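Local coordinates for protein glycerol dehydrogenase (Schizosaccharomyces pombe, PDB 1TA9) that oxidises glycerol to dihydroxyacetone with NAD(+) as a zinc-dependent dehydrogenase of the iron-containing alcohol dehydrogenase family, serving glycerol assimilation, at residues B[65-69]-B[304-308]; B[72-76]-B[292-296]; B[122-126]-B[138-143]. All blocks are in the same frame, centred on the assembly; numbering follows the deposited sequence.

Contact 1. Residues B[65-69]-B[304-308]; sequences IFTSP and LGFEN
The carboxamide of Asn308 lies flat over one face of the Phe66 ring, the two planes only 3° apart, with ND2 3.6 Å from CE2 and offset toward the rim. In its own plane the same amide grips the backbone of Thr67 from both ends. OD1 takes the N-H of Thr67 on a lone pair (N to OD1 2.7 Å), and ND2 donates a hydrogen bond to Thr67 O at 3.0 Å; both bonds are nearly straight, at 162°. The second N-H of ND2 turns back to Leu304 O, 3.0 Å away, which also accepts from Asn308 N. With chi1 at -75°, CG lies opposite the carbonyl carbon of Asn308, a setting that carries the amide out to the strand, where three bonds and the stack fix its rotation. A water joins Ile65 O to Asn308 O. Farther along the chain, Leu304 CD2 packs on Ser68 CB and Pro69 CD, while the Glu307 carboxylate passes Thr67 CG2 and is held by Ser187 and Asn207. Strand 64-67 continues into an antiparallel sheet with the second subunit. An asparagine side chain thus mimics a neighbouring strand, pairing with both the N-H and the C=O of one residue of strand 64-67 near the C-terminal end of helix 289-307.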
loop_
_atom_site.group_PDB
_atom_site.type_symbol
_atom_site.label_atom_id
_atom_site.label_comp_id
_atom_site.label_asym_id
_atom_site.label_seq_id
_atom_site.Cartn_x
_atom_site.Cartn_y
_atom_site.Cartn_z
ATOM N N ILE B 65 -5.717 27.986 -24.841
ATOM C CA ILE B 65 -4.901 27.886 -26.048
ATOM C C ILE B 65 -3.728 26.910 -26.009
ATOM O O ILE B 65 -2.982 26.860 -25.034
ATOM C CB ILE B 65 -4.326 29.281 -26.409
ATOM C CG1 ILE B 65 -5.465 30.290 -26.560
ATOM C CG2 ILE B 65 -3.483 29.193 -27.676
ATOM C CD1 ILE B 65 -5.001 31.730 -26.757
ATOM N N PHE B 66 -3.579 26.149 -27.088
ATOM C CA PHE B 66 -2.481 25.201 -27.242
ATOM C C PHE B 66 -1.791 25.622 -28.532
ATOM O O PHE B 66 -2.456 25.931 -29.527
ATOM C CB PHE B 66 -3.006 23.765 -27.353
ATOM C CG PHE B 66 -1.928 22.735 -27.581
ATOM C CD1 PHE B 66 -1.532 22.393 -28.871
ATOM C CD2 PHE B 66 -1.307 22.108 -26.503
ATOM C CE1 PHE B 66 -0.530 21.436 -29.086
ATOM C CE2 PHE B 66 -0.306 21.152 -26.701
ATOM C CZ PHE B 66 0.083 20.814 -27.994
ATOM N N THR B 67 -0.464 25.651 -28.514
ATOM C CA THR B 67 0.301 26.075 -29.678
ATOM C C THR B 67 1.402 25.060 -29.980
ATOM O O THR B 67 1.960 24.447 -29.070
ATOM C CB THR B 67 0.900 27.484 -29.429
ATOM O OG1 THR B 67 1.473 27.991 -30.639
ATOM C CG2 THR B 67 1.955 27.433 -28.340
ATOM N N SER B 68 1.713 24.872 -31.258
ATOM C CA SER B 68 2.726 23.888 -31.616
ATOM C C SER B 68 3.290 24.022 -33.020
ATOM O O SER B 68 2.741 24.732 -33.865
ATOM C CB SER B 68 2.114 22.486 -31.470
ATOM O OG SER B 68 2.906 21.488 -32.090
ATOM N N PRO B 69 4.440 23.377 -33.270
ATOM C CA PRO B 69 5.016 23.441 -34.613
ATOM C C PRO B 69 4.098 22.496 -35.388
ATOM O O PRO B 69 3.406 21.672 -34.775
ATOM C CB PRO B 69 6.403 22.830 -34.431
ATOM C CG PRO B 69 6.740 23.165 -32.993
ATOM C CD PRO B 69 5.431 22.888 -32.292
ATOM N N LEU B 304 7.096 21.984 -25.966
ATOM C CA LEU B 304 5.649 22.154 -25.897
ATOM C C LEU B 304 5.189 22.292 -24.451
ATOM O O LEU B 304 4.214 22.989 -24.164
ATOM C CB LEU B 304 4.935 20.959 -26.530
ATOM C CG LEU B 304 5.107 20.737 -28.031
ATOM C CD1 LEU B 304 4.385 19.450 -28.428
ATOM C CD2 LEU B 304 4.548 21.932 -28.790
ATOM N N GLY B 305 5.897 21.618 -23.548
ATOM C CA GLY B 305 5.560 21.658 -22.135
ATOM C C GLY B 305 5.740 23.020 -21.496
ATOM O O GLY B 305 4.952 23.413 -20.637
ATOM N N PHE B 306 6.771 23.752 -21.903
ATOM C CA PHE B 306 7.001 25.070 -21.329
ATOM C C PHE B 306 6.177 26.162 -22.017
ATOM O O PHE B 306 5.587 27.007 -21.349
ATOM C CB PHE B 306 8.506 25.410 -21.351
ATOM C CG PHE B 306 8.932 26.303 -22.487
ATOM C CD1 PHE B 306 8.652 27.668 -22.467
ATOM C CD2 PHE B 306 9.636 25.781 -23.569
ATOM C CE1 PHE B 306 9.067 28.498 -23.508
ATOM C CE2 PHE B 306 10.055 26.605 -24.613
ATOM C CZ PHE B 306 9.768 27.967 -24.582
ATOM N N GLU B 307 6.109 26.138 -23.344
ATOM C CA GLU B 307 5.365 27.173 -24.054
ATOM C C GLU B 307 3.857 27.111 -23.807
ATOM O O GLU B 307 3.186 28.148 -23.752
ATOM C CB GLU B 307 5.656 27.113 -25.559
ATOM C CG GLU B 307 5.104 28.312 -26.325
ATOM C CD GLU B 307 5.580 28.384 -27.771
ATOM O OE1 GLU B 307 5.249 29.379 -28.450
ATOM O OE2 GLU B 307 6.278 27.457 -28.235
ATOM N N ASN B 308 3.324 25.903 -23.656
ATOM C CA ASN B 308 1.901 25.746 -23.407
ATOM C C ASN B 308 1.584 25.853 -21.933
ATOM O O ASN B 308 0.420 25.946 -21.534
ATOM C CB ASN B 308 1.418 24.432 -23.996
ATOM C CG ASN B 308 1.316 24.505 -25.501
ATOM O OD1 ASN B 308 0.487 25.247 -26.034
ATOM N ND2 ASN B 308 2.173 23.766 -26.196
HETATM O O HOH W 1 -1.747 25.402 -23.125
#

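Contact 2. Residues B[72-76]-B[292-296]; sequences YVQGR and ENVVE
Hydrogen bonds centred on the amide of Gln74 carry this contact. Its NE2 donates twice to Glu292: to the backbone O at 2.9 Å, tilted out of that carbonyl's plane, and to OE2 at 3.0 Å, almost straight (172°), on the anti side and tilted out of the carboxylate plane. Glu292 O also accepts from Glu296 N, on the opposite face of its plane, so the strand taps a helical carbonyl without breaking the helix bond. On the other end of the amide, OE1 receives the Tyr72 hydroxyl at 2.6 Å. Gln74 chi1 of 174° turns CG away from the backbone N and sends the extended chain straight at the helix. Strand 71-75 is outermost within its chain in the parallel sheet of the Rossmann-like nucleotide-binding domain, which a strand of the second subunit extends; helix segment 292-296 runs roughly antiparallel to 72-75, at 156°. An alanine in place of Gln74 would probably leave Glu292 OE2 and the Tyr72 hydroxyl without their mate and open a gap beside Val295. In van der Waals contact, Val295 CG1 lies 3.6 Å from Gln74 OE1, and Tyr72 OH reaches Glu296 CA at 3.7 Å. One water links Arg76 N to Glu292 OE1, also bonded to Thr215, whereas the Glu296 carboxylate pairs with Arg64 of the second subunit.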
loop_
_atom_site.group_PDB
_atom_site.type_symbol
_atom_site.label_atom_id
_atom_site.label_comp_id
_atom_site.label_asym_id
_atom_site.label_seq_id
_atom_site.Cartn_x
_atom_site.Cartn_y
_atom_site.Cartn_z
ATOM N N TYR B 72 7.283 17.678 -36.085
ATOM C CA TYR B 72 8.511 17.467 -35.329
ATOM C C TYR B 72 9.004 16.124 -35.839
ATOM O O TYR B 72 8.302 15.124 -35.732
ATOM C CB TYR B 72 8.245 17.405 -33.822
ATOM C CG TYR B 72 9.445 16.961 -33.016
ATOM C CD1 TYR B 72 9.689 15.605 -32.774
ATOM C CD2 TYR B 72 10.349 17.891 -32.507
ATOM C CE1 TYR B 72 10.804 15.192 -32.044
ATOM C CE2 TYR B 72 11.463 17.490 -31.779
ATOM C CZ TYR B 72 11.687 16.139 -31.549
ATOM O OH TYR B 72 12.794 15.747 -30.822
ATOM N N VAL B 73 10.199 16.113 -36.419
ATOM C CA VAL B 73 10.765 14.892 -36.987
ATOM C C VAL B 73 12.135 14.625 -36.392
ATOM O O VAL B 73 13.010 15.485 -36.435
ATOM C CB VAL B 73 10.897 15.020 -38.517
ATOM C CG1 VAL B 73 11.471 13.736 -39.110
ATOM C CG2 VAL B 73 9.536 15.336 -39.122
ATOM N N GLN B 74 12.312 13.422 -35.853
ATOM C CA GLN B 74 13.559 13.026 -35.207
ATOM C C GLN B 74 13.998 11.611 -35.616
ATOM O O GLN B 74 13.234 10.654 -35.490
ATOM C CB GLN B 74 13.353 13.086 -33.691
ATOM C CG GLN B 74 14.497 12.574 -32.852
ATOM C CD GLN B 74 14.095 12.393 -31.400
ATOM O OE1 GLN B 74 13.470 13.272 -30.806
ATOM N NE2 GLN B 74 14.456 11.252 -30.819
ATOM N N GLY B 75 15.232 11.477 -36.096
ATOM C CA GLY B 75 15.712 10.164 -36.491
ATOM C C GLY B 75 17.185 10.163 -36.853
ATOM O O GLY B 75 17.747 11.200 -37.196
ATOM N N ARG B 76 17.816 8.996 -36.781
ATOM C CA ARG B 76 19.232 8.902 -37.100
ATOM C C ARG B 76 19.435 8.964 -38.609
ATOM O O ARG B 76 18.821 8.202 -39.355
ATOM C CB ARG B 76 19.820 7.604 -36.547
ATOM C CG ARG B 76 21.336 7.616 -36.545
ATOM C CD ARG B 76 21.925 6.378 -35.913
ATOM N NE ARG B 76 23.326 6.613 -35.585
ATOM C CZ ARG B 76 24.105 5.765 -34.924
ATOM N NH1 ARG B 76 23.632 4.596 -34.512
ATOM N NH2 ARG B 76 25.361 6.101 -34.660
ATOM N N GLU B 292 17.444 8.460 -27.726
ATOM C CA GLU B 292 16.430 9.102 -28.557
ATOM C C GLU B 292 15.269 9.629 -27.710
ATOM O O GLU B 292 14.681 10.664 -28.029
ATOM C CB GLU B 292 15.900 8.114 -29.605
ATOM C CG GLU B 292 16.955 7.629 -30.597
ATOM C CD GLU B 292 16.840 8.286 -31.966
ATOM O OE1 GLU B 292 17.727 8.053 -32.813
ATOM O OE2 GLU B 292 15.862 9.029 -32.206
ATOM N N ASN B 293 14.929 8.920 -26.636
ATOM C CA ASN B 293 13.833 9.360 -25.776
ATOM C C ASN B 293 14.144 10.705 -25.135
ATOM O O ASN B 293 13.279 11.583 -25.039
ATOM C CB ASN B 293 13.558 8.344 -24.662
ATOM C CG ASN B 293 12.949 7.060 -25.177
ATOM O OD1 ASN B 293 12.366 7.021 -26.265
ATOM N ND2 ASN B 293 13.059 6.000 -24.384
ATOM N N VAL B 294 15.385 10.862 -24.689
ATOM C CA VAL B 294 15.798 12.101 -24.047
ATOM C C VAL B 294 15.930 13.231 -25.064
ATOM O O VAL B 294 15.716 14.398 -24.733
ATOM C CB VAL B 294 17.114 11.896 -23.263
ATOM C CG1 VAL B 294 17.597 13.219 -22.675
ATOM C CG2 VAL B 294 16.871 10.888 -22.143
ATOM N N VAL B 295 16.278 12.898 -26.304
ATOM C CA VAL B 295 16.358 13.938 -27.323
ATOM C C VAL B 295 14.930 14.462 -27.487
ATOM O O VAL B 295 14.708 15.673 -27.595
ATOM C CB VAL B 295 16.881 13.395 -28.676
ATOM C CG1 VAL B 295 16.671 14.436 -29.772
ATOM C CG2 VAL B 295 18.369 13.068 -28.561
ATOM N N GLU B 296 13.954 13.554 -27.479
ATOM C CA GLU B 296 12.562 13.986 -27.607
ATOM C C GLU B 296 12.143 14.798 -26.378
ATOM O O GLU B 296 11.466 15.814 -26.501
ATOM C CB GLU B 296 11.599 12.796 -27.775
ATOM C CG GLU B 296 10.168 13.274 -28.047
ATOM C CD GLU B 296 9.096 12.211 -27.874
ATOM O OE1 GLU B 296 7.941 12.604 -27.599
ATOM O OE2 GLU B 296 9.384 11.003 -28.021
HETATM O O HOH W 2 16.524 6.652 -35.509
#

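Contact 3. Residues B[122-126]-B[138-143]; sequences TKLVF and LRKQCP
Leu124 carries its isobutyl group from the strand into the angle between the end of helix 132-139 and the turn that follows. Its CB leaves the backbone toward 138-143, and chi1 of -57° sets CG opposite the carbonyl carbon; from there the two methyls part. CD1 reaches Cys142 SG at 3.8 Å and is equally far from Leu138 O, while CD2 lies against Gln141, 3.6 Å from its OE1 and 3.7 Å from its CB. Both methyls thus pack against residues of the type I turn from Arg139 to Cys142, which is closed by Cys142 N to Arg139 O, and CD1 also against the Leu138 carbonyl before it. Strand 120-125 is the outermost of the parallel sheet on this side of the Rossmann-like domain, and the chain returns through helix 132-139 toward strand 148-153: this contact lies within that beta-alpha-beta connection, packing helix end on sheet. Leu138 CD1 meets the Phe126 ring at its edge, near the ring plane, 4.0 Å from Phe126 CD2, the two side chains crossing at about a right angle; the same ring touches Thr157 of the probable NAD(+) site. At the other end, Thr122 OG1 comes up to the Pro143 ring, 3.3 Å from Pro143 CD. Polar linkage across the segments is slight: a water accepts from Val125 N and gives a weak bond to Gln141 OE1.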
loop_
_atom_site.group_PDB
_atom_site.type_symbol
_atom_site.label_atom_id
_atom_site.label_comp_id
_atom_site.label_asym_id
_atom_site.label_seq_id
_atom_site.Cartn_x
_atom_site.Cartn_y
_atom_site.Cartn_z
ATOM N N THR B 122 19.798 28.085 -51.609
ATOM C CA THR B 122 20.637 29.242 -51.335
ATOM C C THR B 122 21.378 28.948 -50.038
ATOM O O THR B 122 20.778 28.902 -48.966
ATOM C CB THR B 122 19.795 30.516 -51.152
ATOM O OG1 THR B 122 19.024 30.752 -52.337
ATOM C CG2 THR B 122 20.694 31.718 -50.889
ATOM N N LYS B 123 22.684 28.737 -50.144
ATOM C CA LYS B 123 23.505 28.431 -48.982
ATOM C C LYS B 123 24.101 29.693 -48.374
ATOM O O LYS B 123 24.937 30.361 -48.987
ATOM C CB LYS B 123 24.616 27.457 -49.381
ATOM C CG LYS B 123 24.092 26.149 -49.967
ATOM C CD LYS B 123 25.219 25.224 -50.406
ATOM C CE LYS B 123 26.028 25.830 -51.541
ATOM N NZ LYS B 123 27.105 24.908 -52.002
ATOM N N LEU B 124 23.660 30.020 -47.165
ATOM C CA LEU B 124 24.148 31.200 -46.465
ATOM C C LEU B 124 24.936 30.801 -45.224
ATOM O O LEU B 124 24.622 29.806 -44.568
ATOM C CB LEU B 124 22.980 32.098 -46.056
ATOM C CG LEU B 124 22.052 32.598 -47.163
ATOM C CD1 LEU B 124 20.977 33.478 -46.549
ATOM C CD2 LEU B 124 22.848 33.375 -48.207
ATOM N N VAL B 125 25.964 31.579 -44.906
ATOM C CA VAL B 125 26.781 31.295 -43.738
ATOM C C VAL B 125 26.482 32.286 -42.621
ATOM O O VAL B 125 26.645 33.493 -42.788
ATOM C CB VAL B 125 28.287 31.371 -44.069
ATOM C CG1 VAL B 125 29.106 31.053 -42.825
ATOM C CG2 VAL B 125 28.623 30.403 -45.187
ATOM N N PHE B 126 26.032 31.770 -41.483
ATOM C CA PHE B 126 25.729 32.619 -40.344
ATOM C C PHE B 126 27.055 33.148 -39.822
ATOM O O PHE B 126 27.986 32.376 -39.584
ATOM C CB PHE B 126 25.024 31.816 -39.250
ATOM C CG PHE B 126 24.622 32.635 -38.059
ATOM C CD1 PHE B 126 24.928 32.208 -36.770
ATOM C CD2 PHE B 126 23.935 33.836 -38.222
ATOM C CE1 PHE B 126 24.557 32.966 -35.658
ATOM C CE2 PHE B 126 23.559 34.600 -37.117
ATOM C CZ PHE B 126 23.872 34.163 -35.832
ATOM N N LEU B 138 21.666 39.147 -44.087
ATOM C CA LEU B 138 21.344 37.793 -44.517
ATOM C C LEU B 138 20.055 37.787 -45.332
ATOM O O LEU B 138 19.990 37.182 -46.401
ATOM C CB LEU B 138 21.189 36.876 -43.301
ATOM C CG LEU B 138 22.460 36.542 -42.518
ATOM C CD1 LEU B 138 22.101 35.746 -41.272
ATOM C CD2 LEU B 138 23.416 35.753 -43.405
ATOM N N ARG B 139 19.030 38.467 -44.825
ATOM C CA ARG B 139 17.744 38.534 -45.510
ATOM C C ARG B 139 17.907 39.043 -46.940
ATOM O O ARG B 139 17.245 38.562 -47.862
ATOM C CB ARG B 139 16.790 39.439 -44.739
ATOM N N LYS B 140 18.800 40.012 -47.121
ATOM C CA LYS B 140 19.048 40.589 -48.435
ATOM C C LYS B 140 19.716 39.591 -49.379
ATOM O O LYS B 140 19.782 39.820 -50.585
ATOM C CB LYS B 140 19.910 41.840 -48.299
ATOM N N GLN B 141 20.209 38.486 -48.823
ATOM C CA GLN B 141 20.868 37.456 -49.619
ATOM C C GLN B 141 19.903 36.326 -49.974
ATOM O O GLN B 141 20.285 35.343 -50.611
ATOM C CB GLN B 141 22.068 36.887 -48.852
ATOM C CG GLN B 141 23.212 37.875 -48.670
ATOM C CD GLN B 141 24.343 37.315 -47.824
ATOM O OE1 GLN B 141 24.936 36.288 -48.157
ATOM N NE2 GLN B 141 24.649 37.994 -46.724
ATOM N N CYS B 142 18.650 36.474 -49.561
ATOM C CA CYS B 142 17.632 35.468 -49.835
ATOM C C CYS B 142 16.834 35.829 -51.085
ATOM O O CYS B 142 16.230 36.899 -51.154
ATOM C CB CYS B 142 16.682 35.341 -48.638
ATOM S SG CYS B 142 17.474 34.865 -47.076
ATOM N N PRO B 143 16.831 34.945 -52.096
ATOM C CA PRO B 143 16.094 35.190 -53.340
ATOM C C PRO B 143 14.611 35.462 -53.083
ATOM O O PRO B 143 14.022 34.911 -52.153
ATOM C CB PRO B 143 16.320 33.902 -54.125
ATOM C CG PRO B 143 17.697 33.504 -53.702
ATOM C CD PRO B 143 17.649 33.725 -52.206
HETATM O O HOH W 3 26.605 33.650 -46.794
#

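How the contacts relate
From the N terminus, strand 64-67 comes first and 65-69 meets the end of helix 289-307, closing the longest loop, contact 1. The next strand, 71-75, is met by an earlier part of that same helix, so the loop closed by contact 2 lies within that of contact 1. Their centres are 18 Å apart, and both lie against the second subunit. Contact 3, a short local closure of 122-126 on 138-143, falls inside both larger loops and shares no touch with either, its nearest atoms about 19 Å from contact 1. Contacts 2 and 3 involve the two outermost strands of the parallel sheet within the chain. Together contacts 1 and 2 bind the N-terminal strands to the helical part, whereas contact 3 stays within the nucleotide-binding domain.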